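Local coordinates for hypothetical protein TT1465 (Thermus thermophilus, PDB 1WEK) that is of unknown function but belongs to the SLOG clan of Rossmann-like alpha/beta proteins, with a parallel sheet covered by helices, at residues 35-40 and 92-97; 70-75 and 82-87; 64-69 and 86-91; 30-35 and 114-119. All blocks are in the same frame, centred on the assembly; numbering follows the deposited sequence.

Contact 1: residues 35-40 and 92-97; sequences LQVPLV and GGVSVG
Leu-35 meets both Val-94 and Val-96 through one methyl group. From its CB the side chain runs toward 92-97; CB and CG act as a spacer, and the first contacts come at the branch. With CG beside the backbone N (chi1 -58°) and CD1 fully extended beyond it (chi2 -174°), CD1 is carried toward 92-97. There it meets CG2 of Val-96 tip to tip at 3.7 Å, while CG1 of Val-94 lies 4.2 Å from the same Leu-35 CD1. The other branch, CD2, turns to His-114 of the edge strand.

A second touch is made by Val-37. It comes across Val-94 at a slant, and Val-37 CG2 approaches Val-94 CG2 at 3.9 Å. Val-94 thus offers CG1 to Leu-35 and CG2 to Val-37, both ahead of strand 39-43, and its backbone pairs with Val-72 of the intervening strand 71-74. The segments themselves keep their backbones well apart, the nearest CA atoms, of Val-37 and Val-94, being 7.8 Å from each other. Aliphatic carbons make every close contact between them, so this partly buried patch joins the loop before strand 39-43 to the start of strand 95-100 by shape and van der Waals attraction, without directional bonds.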
loop_
_atom_site.group_PDB
_atom_site.type_symbol
_atom_site.label_atom_id
_atom_site.label_comp_id
_atom_site.label_asym_id
_atom_site.label_seq_id
_atom_site.Cartn_x
_atom_site.Cartn_y
_atom_site.Cartn_z
ATOM N N LEU A 35 12.468 11.082 18.828
ATOM C CA LEU A 35 13.563 11.693 19.577
ATOM C C LEU A 35 13.168 13.112 19.973
ATOM O O LEU A 35 12.444 13.789 19.243
ATOM C CB LEU A 35 14.844 11.690 18.745
ATOM C CG LEU A 35 15.248 10.269 18.336
ATOM C CD1 LEU A 35 16.601 10.287 17.638
ATOM C CD2 LEU A 35 15.299 9.379 19.568
ATOM N N GLN A 36 13.647 13.559 21.128
ATOM C CA GLN A 36 13.303 14.881 21.626
ATOM C C GLN A 36 14.457 15.845 21.808
ATOM O O GLN A 36 14.418 16.732 22.661
ATOM C CB GLN A 36 12.518 14.733 22.926
ATOM C CG GLN A 36 11.169 14.066 22.686
ATOM C CD GLN A 36 10.353 13.893 23.947
ATOM O OE1 GLN A 36 10.041 14.863 24.647
ATOM N NE2 GLN A 36 9.994 12.648 24.243
ATOM N N VAL A 37 15.487 15.672 20.994
ATOM C CA VAL A 37 16.633 16.554 21.028
ATOM C C VAL A 37 16.963 16.882 19.582
ATOM O O VAL A 37 16.674 16.096 18.672
ATOM C CB VAL A 37 17.846 15.879 21.683
ATOM C CG1 VAL A 37 17.552 15.622 23.159
ATOM C CG2 VAL A 37 18.161 14.568 20.970
ATOM N N PRO A 38 17.539 18.067 19.342
ATOM C CA PRO A 38 17.901 18.462 17.983
ATOM C C PRO A 38 18.947 17.438 17.541
ATOM O O PRO A 38 19.825 17.067 18.332
ATOM C CB PRO A 38 18.487 19.853 18.182
ATOM C CG PRO A 38 17.776 20.342 19.391
ATOM C CD PRO A 38 17.820 19.155 20.290
ATOM N N LEU A 39 18.839 16.964 16.305
ATOM C CA LEU A 39 19.766 15.963 15.815
ATOM C C LEU A 39 20.770 16.516 14.811
ATOM O O LEU A 39 20.408 17.221 13.862
ATOM C CB LEU A 39 18.991 14.803 15.187
ATOM C CG LEU A 39 18.006 14.086 16.116
ATOM C CD1 LEU A 39 17.166 13.120 15.324
ATOM C CD2 LEU A 39 18.767 13.359 17.199
ATOM N N VAL A 40 22.033 16.179 15.053
ATOM C CA VAL A 40 23.147 16.593 14.227
ATOM C C VAL A 40 23.754 15.381 13.520
ATOM O O VAL A 40 24.153 14.405 14.167
ATOM C CB VAL A 40 24.229 17.259 15.093
ATOM C CG1 VAL A 40 25.467 17.537 14.257
ATOM C CG2 VAL A 40 23.684 18.555 15.697
ATOM N N GLY A 92 26.368 10.677 28.065
ATOM C CA GLY A 92 24.953 10.505 28.337
ATOM C C GLY A 92 23.995 11.110 27.336
ATOM O O GLY A 92 22.839 11.373 27.666
ATOM N N GLY A 93 24.451 11.338 26.112
ATOM C CA GLY A 93 23.550 11.914 25.129
ATOM C C GLY A 93 22.935 10.877 24.208
ATOM O O GLY A 93 23.321 9.703 24.221
ATOM N N VAL A 94 21.953 11.305 23.425
ATOM C CA VAL A 94 21.308 10.431 22.460
ATOM C C VAL A 94 22.316 10.129 21.336
ATOM O O VAL A 94 22.838 11.052 20.700
ATOM C CB VAL A 94 20.088 11.119 21.831
ATOM C CG1 VAL A 94 19.587 10.308 20.632
ATOM C CG2 VAL A 94 18.992 11.289 22.880
ATOM N N SER A 95 22.593 8.847 21.099
ATOM C CA SER A 95 23.514 8.470 20.037
ATOM C C SER A 95 22.805 7.549 19.048
ATOM O O SER A 95 22.436 6.432 19.404
ATOM C CB SER A 95 24.745 7.758 20.613
ATOM O OG SER A 95 25.690 7.488 19.593
ATOM N N VAL A 96 22.628 8.011 17.809
ATOM C CA VAL A 96 21.952 7.220 16.785
ATOM C C VAL A 96 22.875 6.685 15.687
ATOM O O VAL A 96 23.808 7.359 15.222
ATOM C CB VAL A 96 20.810 8.035 16.110
ATOM C CG1 VAL A 96 20.097 7.176 15.068
ATOM C CG2 VAL A 96 19.806 8.524 17.173
ATOM N N GLY A 97 22.608 5.455 15.275
ATOM C CA GLY A 97 23.399 4.849 14.226
ATOM C C GLY A 97 22.467 4.392 13.125
ATOM O O GLY A 97 21.473 3.718 13.393
#

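Contact 2: residues 70-75 and 82-87; sequences FGVVTG and EAVNRG
Thr-74 and Asn-85 approach from opposite directions and join strand 71-74 to helix 79-90 by a side-chain hydrogen bond. Thr-74 OG1 gives its proton to Asn-85 OD1 over a short 2.5 Å, meeting the oxygen at a C=O...donor angle of 114° and slightly tilted from the carbonyl plane. The threonine rotamer (chi1 74°) sets OG1 between its own N and carbonyl carbon, facing the amide. OG1 also receives Gly-76 N, and the amide has further partners: Asn-109 donates to OD1, whereas ND2 reaches Ser-95 OG and Val-96 O. With so many partners, the amide can hardly rotate.

Beside this tight spot the packing is easier. Val-84 CG1 lies 3.9 Å from Thr-74 CG2 and 4.2 Å from Val-72 CB, and Val-72 CG2 rests 4.0 Å from the Val-84 carbonyl O. On the far side of the helix Glu-82 and Arg-86 start out away from the strand and are partly exposed; Arg-86 pairs with Glu-90. Strand and helix run nearly antiparallel (159°), as the first half of a beta-alpha-beta crossover to strand 95-100 demands. A buried polar network thus probably helps to hold the helix in place over the sheet, and the valines fill in around it.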
loop_
_atom_site.group_PDB
_atom_site.type_symbol
_atom_site.label_atom_id
_atom_site.label_comp_id
_atom_site.label_asym_id
_atom_site.label_seq_id
_atom_site.Cartn_x
_atom_site.Cartn_y
_atom_site.Cartn_z
ATOM N N PHE A 70 22.699 18.239 22.093
ATOM C CA PHE A 70 22.314 17.639 20.807
ATOM C C PHE A 70 22.461 16.119 20.835
ATOM O O PHE A 70 23.200 15.558 21.656
ATOM C CB PHE A 70 23.187 18.146 19.649
ATOM C CG PHE A 70 23.113 19.618 19.423
ATOM C CD1 PHE A 70 23.997 20.475 20.063
ATOM C CD2 PHE A 70 22.139 20.151 18.592
ATOM C CE1 PHE A 70 23.917 21.838 19.883
ATOM C CE2 PHE A 70 22.041 21.523 18.401
ATOM C CZ PHE A 70 22.930 22.371 19.046
ATOM N N GLY A 71 21.738 15.461 19.937
ATOM C CA GLY A 71 21.855 14.025 19.796
ATOM C C GLY A 71 22.676 13.868 18.519
ATOM O O GLY A 71 22.566 14.695 17.610
ATOM N N VAL A 72 23.530 12.855 18.441
ATOM C CA VAL A 72 24.309 12.665 17.229
ATOM C C VAL A 72 23.761 11.482 16.451
ATOM O O VAL A 72 23.303 10.493 17.038
ATOM C CB VAL A 72 25.813 12.424 17.518
ATOM C CG1 VAL A 72 26.398 13.627 18.220
ATOM C CG2 VAL A 72 26.004 11.167 18.352
ATOM N N VAL A 73 23.783 11.614 15.130
ATOM C CA VAL A 73 23.326 10.570 14.226
ATOM C C VAL A 73 24.490 10.264 13.287
ATOM O O VAL A 73 24.993 11.165 12.605
ATOM C CB VAL A 73 22.120 11.039 13.397
ATOM C CG1 VAL A 73 21.627 9.909 12.518
ATOM C CG2 VAL A 73 21.009 11.512 14.317
ATOM N N THR A 74 24.941 9.010 13.284
ATOM C CA THR A 74 26.049 8.583 12.436
ATOM C C THR A 74 25.618 7.320 11.693
ATOM O O THR A 74 24.497 6.834 11.876
ATOM C CB THR A 74 27.301 8.206 13.253
ATOM O OG1 THR A 74 27.080 6.944 13.902
ATOM C CG2 THR A 74 27.621 9.250 14.274
ATOM N N GLY A 75 26.512 6.785 10.865
ATOM C CA GLY A 75 26.194 5.566 10.138
ATOM C C GLY A 75 26.376 4.311 10.991
ATOM O O GLY A 75 26.295 3.184 10.486
ATOM N N GLU A 82 32.342 5.604 15.085
ATOM C CA GLU A 82 32.376 5.004 16.402
ATOM C C GLU A 82 32.776 6.052 17.443
ATOM O O GLU A 82 32.069 6.251 18.430
ATOM C CB GLU A 82 33.356 3.835 16.422
ATOM C CG GLU A 82 33.514 3.192 17.788
ATOM C CD GLU A 82 34.027 1.768 17.697
ATOM O OE1 GLU A 82 33.989 1.062 18.721
ATOM O OE2 GLU A 82 34.466 1.350 16.603
ATOM N N ALA A 83 33.894 6.738 17.212
ATOM C CA ALA A 83 34.350 7.756 18.148
ATOM C C ALA A 83 33.260 8.794 18.411
ATOM O O ALA A 83 33.047 9.195 19.559
ATOM C CB ALA A 83 35.603 8.441 17.621
ATOM N N VAL A 84 32.578 9.237 17.352
ATOM C CA VAL A 84 31.522 10.231 17.523
ATOM C C VAL A 84 30.359 9.691 18.356
ATOM O O VAL A 84 29.841 10.401 19.204
ATOM C CB VAL A 84 30.955 10.720 16.177
ATOM C CG1 VAL A 84 29.766 11.662 16.437
ATOM C CG2 VAL A 84 32.042 11.430 15.370
ATOM N N ASN A 85 29.937 8.452 18.099
ATOM C CA ASN A 85 28.847 7.838 18.871
ATOM C C ASN A 85 29.301 7.640 20.321
ATOM O O ASN A 85 28.528 7.835 21.270
ATOM C CB ASN A 85 28.472 6.468 18.309
ATOM C CG ASN A 85 27.668 6.546 17.027
ATOM O OD1 ASN A 85 28.078 6.016 16.000
ATOM N ND2 ASN A 85 26.506 7.183 17.088
ATOM N N ARG A 86 30.560 7.233 20.482
ATOM C CA ARG A 86 31.130 6.993 21.799
ATOM C C ARG A 86 31.187 8.260 22.640
ATOM O O ARG A 86 30.803 8.257 23.808
ATOM C CB ARG A 86 32.533 6.415 21.670
ATOM C CG ARG A 86 33.091 5.868 22.979
ATOM C CD ARG A 86 34.473 5.263 22.762
ATOM N NE ARG A 86 34.961 4.558 23.939
ATOM C CZ ARG A 86 36.128 3.922 23.989
ATOM N NH1 ARG A 86 36.919 3.909 22.924
ATOM N NH2 ARG A 86 36.503 3.303 25.103
ATOM N N GLY A 87 31.675 9.338 22.046
ATOM C CA GLY A 87 31.762 10.582 22.776
ATOM C C GLY A 87 30.404 10.989 23.300
ATOM O O GLY A 87 30.275 11.434 24.442
#

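Contact 3: residues 64-69 and 86-91; sequences ALAEAG and RGAYEA
The carbonyl O of Ala-88 is gripped by two backbone N-H groups and has Ala-66 CB lying against it. Ala-91 N reaches it at 3.0 Å, and Gly-93 N at 2.9 Å closes the Schellman motif that ends helix 79-90. The methyl of Ala-66 stands 3.9 Å from this Ala-88 oxygen, so the facing helix adds an apolar cover to an acceptor already satisfied at home.

Ala-66 makes all the close contacts on its side. Its CB touches each of two methyls of the other segment, Ala-91 CB at 3.9 Å and Ala-88 CB at 4.4 Å. Because none of them extends past CB, the backbones come unusually near, with the CA atoms of Ala-66 and Ala-88 just 5.2 Å apart. Gly-87, which has no side chain, also lies on the face turned to helix 53-68.

A salt bridge lies to one side, within helix 79-90. Arg-86 NE meets Glu-90 OE2 one turn on, at 3.0 Å and an N-H...O angle of 159°; the oxygen stays close to the guanidinium plane, but the arginine reaches it from above the carboxylate plane. The other oxygen, Glu-90 OE1, bonds to Tyr-59 OH, adding a polar tie to helix 53-68. That helix also ends in a Schellman motif, at Gly-69. Beneath the pair, Leu-65 and Ala-88 both rest on Val-72 of strand 71-74, while Ala-64 and Ala-68 turn to helix 203-211, so the two helices pack side by side over one face of the sheet.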
loop_
_atom_site.group_PDB
_atom_site.type_symbol
_atom_site.label_atom_id
_atom_site.label_comp_id
_atom_site.label_asym_id
_atom_site.label_seq_id
_atom_site.Cartn_x
_atom_site.Cartn_y
_atom_site.Cartn_z
ATOM N N ALA A 64 31.128 16.906 22.971
ATOM C CA ALA A 64 30.698 18.304 23.056
ATOM C C ALA A 64 29.225 18.484 22.682
ATOM O O ALA A 64 28.472 19.161 23.391
ATOM C CB ALA A 64 31.553 19.157 22.179
ATOM N N LEU A 65 28.806 17.871 21.583
ATOM C CA LEU A 65 27.415 18.001 21.154
ATOM C C LEU A 65 26.422 17.493 22.207
ATOM O O LEU A 65 25.404 18.126 22.463
ATOM C CB LEU A 65 27.218 17.269 19.843
ATOM C CG LEU A 65 27.964 17.896 18.665
ATOM C CD1 LEU A 65 28.113 16.866 17.550
ATOM C CD2 LEU A 65 27.203 19.133 18.192
ATOM N N ALA A 66 26.720 16.351 22.811
ATOM C CA ALA A 66 25.867 15.790 23.857
ATOM C C ALA A 66 25.788 16.777 25.017
ATOM O O ALA A 66 24.708 17.060 25.547
ATOM C CB ALA A 66 26.444 14.480 24.346
ATOM N N GLU A 67 26.942 17.310 25.405
ATOM C CA GLU A 67 26.992 18.262 26.505
ATOM C C GLU A 67 26.094 19.460 26.200
ATOM O O GLU A 67 25.297 19.888 27.047
ATOM C CB GLU A 67 28.439 18.718 26.741
ATOM C CG GLU A 67 29.281 17.743 27.565
ATOM C CD GLU A 67 30.772 18.099 27.541
ATOM O OE1 GLU A 67 31.569 17.466 28.273
ATOM O OE2 GLU A 67 31.153 19.009 26.776
ATOM N N ALA A 68 26.216 19.989 24.984
ATOM C CA ALA A 68 25.421 21.140 24.551
ATOM C C ALA A 68 23.937 20.806 24.400
ATOM O O ALA A 68 23.095 21.696 24.228
ATOM C CB ALA A 68 25.963 21.677 23.240
ATOM N N GLY A 69 23.608 19.524 24.452
ATOM C CA GLY A 69 22.220 19.141 24.323
ATOM C C GLY A 69 21.771 18.557 22.993
ATOM O O GLY A 69 20.569 18.411 22.777
ATOM N N ARG A 86 30.560 7.233 20.482
ATOM C CA ARG A 86 31.130 6.993 21.799
ATOM C C ARG A 86 31.187 8.260 22.640
ATOM O O ARG A 86 30.803 8.257 23.808
ATOM C CB ARG A 86 32.533 6.415 21.670
ATOM C CG ARG A 86 33.091 5.868 22.979
ATOM C CD ARG A 86 34.473 5.263 22.762
ATOM N NE ARG A 86 34.961 4.558 23.939
ATOM C CZ ARG A 86 36.128 3.922 23.989
ATOM N NH1 ARG A 86 36.919 3.909 22.924
ATOM N NH2 ARG A 86 36.503 3.303 25.103
ATOM N N GLY A 87 31.675 9.338 22.046
ATOM C CA GLY A 87 31.762 10.582 22.776
ATOM C C GLY A 87 30.404 10.989 23.300
ATOM O O GLY A 87 30.275 11.434 24.442
ATOM N N ALA A 88 29.389 10.827 22.458
ATOM C CA ALA A 88 28.026 11.179 22.809
ATOM C C ALA A 88 27.496 10.218 23.860
ATOM O O ALA A 88 27.008 10.632 24.914
ATOM C CB ALA A 88 27.148 11.126 21.584
ATOM N N TYR A 89 27.593 8.931 23.550
ATOM C CA TYR A 89 27.134 7.888 24.445
ATOM C C TYR A 89 27.684 8.088 25.850
ATOM O O TYR A 89 26.930 8.199 26.816
ATOM C CB TYR A 89 27.588 6.525 23.942
ATOM C CG TYR A 89 26.882 5.369 24.602
ATOM C CD1 TYR A 89 25.555 5.079 24.287
ATOM C CD2 TYR A 89 27.553 4.525 25.484
ATOM C CE1 TYR A 89 24.914 3.977 24.815
ATOM C CE2 TYR A 89 26.914 3.410 26.023
ATOM C CZ TYR A 89 25.594 3.142 25.678
ATOM O OH TYR A 89 24.954 2.022 26.163
ATOM N N GLU A 90 29.005 8.152 25.953
ATOM C CA GLU A 90 29.636 8.306 27.252
ATOM C C GLU A 90 29.340 9.604 27.981
ATOM O O GLU A 90 29.586 9.691 29.180
ATOM C CB GLU A 90 31.134 8.085 27.129
ATOM C CG GLU A 90 31.487 6.615 26.893
ATOM C CD GLU A 90 32.962 6.412 26.595
ATOM O OE1 GLU A 90 33.701 7.419 26.538
ATOM O OE2 GLU A 90 33.381 5.248 26.408
ATOM N N ALA A 91 28.810 10.608 27.285
ATOM C CA ALA A 91 28.465 11.863 27.952
ATOM C C ALA A 91 26.973 11.848 28.246
ATOM O O ALA A 91 26.389 12.866 28.621
ATOM C CB ALA A 91 28.822 13.072 27.098
#

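Contact 4: residues 30-35 and 114-119; sequences ETLSEL and HALSLR
The outermost strand on one side of the chain's parallel sheet, 114-118, is covered by the last turn of helix 17-34 and the residue that follows it, where Thr-31, Leu-32 and Leu-35 meet His-114 and Leu-116. Leu-116 reaches toward Thr-31 tip to tip. Its CD2 lies 4.0 Å from Thr-31 OG1, and its CD1 is 4.1 Å from Thr-31 CG2. That hydroxyl is bonded to Glu-27 O one turn back in its own helix, a bond open to it because chi1 of -59° lays OG1 beside the backbone N; the leucine therefore packs on a polar atom already engaged. Leu-32 joins from the flank, its CD2 4.2 Å from Leu-116 CD1.

At the end of the helix the contact changes character. Leu-35 and His-114 slide past each other in opposite directions, and the CD2 methyl of Leu-35 settles over one face of the imidazole in a CH-pi contact, 3.8 Å from the ring centroid and 29° off the ring normal. It is shifted toward one side of the ring, with NE2 of His-114 the nearest atom to Leu-35 CD2 at 3.4 Å.

The same turn of helix also faces the oligomer: Glu-30 OE2 makes a salt bridge to Arg-17 of a third subunit, and just past the end of the strand Arg-119 O accepts a bond from Lys-159 of a second subunit. Toward the strand itself, the helix offers methyls and a hydroxyl satisfied internally, so edge and helix are joined by dispersion and a soft CH-pi contact.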
loop_
_atom_site.group_PDB
_atom_site.type_symbol
_atom_site.label_atom_id
_atom_site.label_comp_id
_atom_site.label_asym_id
_atom_site.label_seq_id
_atom_site.Cartn_x
_atom_site.Cartn_y
_atom_site.Cartn_z
ATOM N N GLU A 30 9.281 6.769 12.161
ATOM C CA GLU A 30 8.700 6.509 13.481
ATOM C C GLU A 30 9.727 6.676 14.582
ATOM O O GLU A 30 9.453 7.268 15.620
ATOM C CB GLU A 30 8.126 5.087 13.556
ATOM C CG GLU A 30 6.990 4.806 12.577
ATOM C CD GLU A 30 6.457 3.378 12.663
ATOM O OE1 GLU A 30 7.241 2.451 12.959
ATOM O OE2 GLU A 30 5.248 3.178 12.414
ATOM N N THR A 31 10.916 6.153 14.339
ATOM C CA THR A 31 11.995 6.215 15.308
ATOM C C THR A 31 12.572 7.612 15.492
ATOM O O THR A 31 12.499 8.178 16.583
ATOM C CB THR A 31 13.104 5.240 14.902
ATOM O OG1 THR A 31 12.550 3.925 14.843
ATOM C CG2 THR A 31 14.241 5.258 15.889
ATOM N N LEU A 32 13.130 8.185 14.434
ATOM C CA LEU A 32 13.730 9.512 14.542
ATOM C C LEU A 32 12.735 10.591 14.943
ATOM O O LEU A 32 13.109 11.545 15.611
ATOM C CB LEU A 32 14.427 9.900 13.224
ATOM C CG LEU A 32 15.457 8.894 12.681
ATOM C CD1 LEU A 32 16.334 9.550 11.629
ATOM C CD2 LEU A 32 16.326 8.374 13.821
ATOM N N SER A 33 11.475 10.451 14.535
ATOM C CA SER A 33 10.444 11.437 14.883
ATOM C C SER A 33 10.194 11.538 16.382
ATOM O O SER A 33 9.837 12.601 16.883
ATOM C CB SER A 33 9.112 11.103 14.210
ATOM O OG SER A 33 9.124 11.495 12.856
ATOM N N GLU A 34 10.369 10.428 17.093
ATOM C CA GLU A 34 10.144 10.404 18.533
ATOM C C GLU A 34 11.248 11.052 19.352
ATOM O O GLU A 34 10.998 11.516 20.462
ATOM C CB GLU A 34 9.952 8.970 19.016
ATOM C CG GLU A 34 8.764 8.259 18.413
ATOM C CD GLU A 34 8.692 6.811 18.850
ATOM O OE1 GLU A 34 7.823 6.073 18.333
ATOM O OE2 GLU A 34 9.507 6.412 19.710
ATOM N N LEU A 35 12.468 11.082 18.828
ATOM C CA LEU A 35 13.563 11.693 19.577
ATOM C C LEU A 35 13.168 13.112 19.973
ATOM O O LEU A 35 12.444 13.789 19.243
ATOM C CB LEU A 35 14.844 11.690 18.745
ATOM C CG LEU A 35 15.248 10.269 18.336
ATOM C CD1 LEU A 35 16.601 10.287 17.638
ATOM C CD2 LEU A 35 15.299 9.379 19.568
ATOM N N HIS A 114 20.203 4.401 19.908
ATOM C CA HIS A 114 19.153 3.993 18.983
ATOM C C HIS A 114 19.841 3.487 17.722
ATOM O O HIS A 114 20.538 4.245 17.049
ATOM C CB HIS A 114 18.265 5.182 18.621
ATOM C CG HIS A 114 17.469 5.723 19.769
ATOM N ND1 HIS A 114 16.311 5.124 20.223
ATOM C CD2 HIS A 114 17.665 6.810 20.553
ATOM C CE1 HIS A 114 15.828 5.823 21.235
ATOM N NE2 HIS A 114 16.630 6.849 21.456
ATOM N N ALA A 115 19.648 2.211 17.409
ATOM C CA ALA A 115 20.268 1.610 16.242
ATOM C C ALA A 115 19.258 1.121 15.209
ATOM O O ALA A 115 18.313 0.396 15.521
ATOM C CB ALA A 115 21.160 0.457 16.677
ATOM N N LEU A 116 19.463 1.534 13.969
ATOM C CA LEU A 116 18.598 1.117 12.884
ATOM C C LEU A 116 19.479 0.442 11.830
ATOM O O LEU A 116 20.598 0.893 11.570
ATOM C CB LEU A 116 17.892 2.336 12.289
ATOM C CG LEU A 116 16.766 2.961 13.122
ATOM C CD1 LEU A 116 16.384 4.324 12.578
ATOM C CD2 LEU A 116 15.557 2.013 13.110
ATOM N N SER A 117 19.006 -0.661 11.256
ATOM C CA SER A 117 19.776 -1.337 10.220
ATOM C C SER A 117 18.988 -1.245 8.933
ATOM O O SER A 117 17.829 -1.647 8.861
ATOM C CB SER A 117 20.088 -2.796 10.588
ATOM O OG SER A 117 18.987 -3.431 11.193
ATOM N N LEU A 118 19.647 -0.692 7.922
ATOM C CA LEU A 118 19.065 -0.448 6.615
ATOM C C LEU A 118 19.840 -1.172 5.520
ATOM O O LEU A 118 21.065 -1.223 5.549
ATOM C CB LEU A 118 19.111 1.063 6.349
ATOM C CG LEU A 118 18.496 1.943 7.444
ATOM C CD1 LEU A 118 19.039 3.372 7.358
ATOM C CD2 LEU A 118 16.981 1.911 7.311
ATOM N N ARG A 119 19.128 -1.719 4.547
ATOM C CA ARG A 119 19.774 -2.413 3.439
ATOM C C ARG A 119 20.154 -1.412 2.343
ATOM O O ARG A 119 21.076 -1.647 1.564
ATOM C CB ARG A 119 18.825 -3.467 2.847
ATOM C CG ARG A 119 18.738 -4.800 3.607
ATOM C CD ARG A 119 20.009 -5.655 3.406
ATOM N NE ARG A 119 19.734 -7.090 3.243
ATOM C CZ ARG A 119 19.376 -7.921 4.224
ATOM N NH1 ARG A 119 19.242 -7.481 5.469
ATOM N NH2 ARG A 119 19.148 -9.202 3.962
#

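Overall arrangement
Contact 2 is the buried one, and it alone of the four carries a hydrogen bond between its segments; contacts 1, 3 and 4 are partly buried and depend on apolar packing. Contacts 2 and 3 both use helix 79-90, which faces strand 71-74 in the first and helix 53-68 in the second. Contact 1 spans that same strand from its two neighbours in the sheet, and the Asn-85 amide reaches into it through Ser-95. Leu-35 links contacts 1 and 4 by sending one methyl to each. Contact 4, about 19 Å from contact 3 between centres, lies at the sheet's edge and is the one beside other subunits.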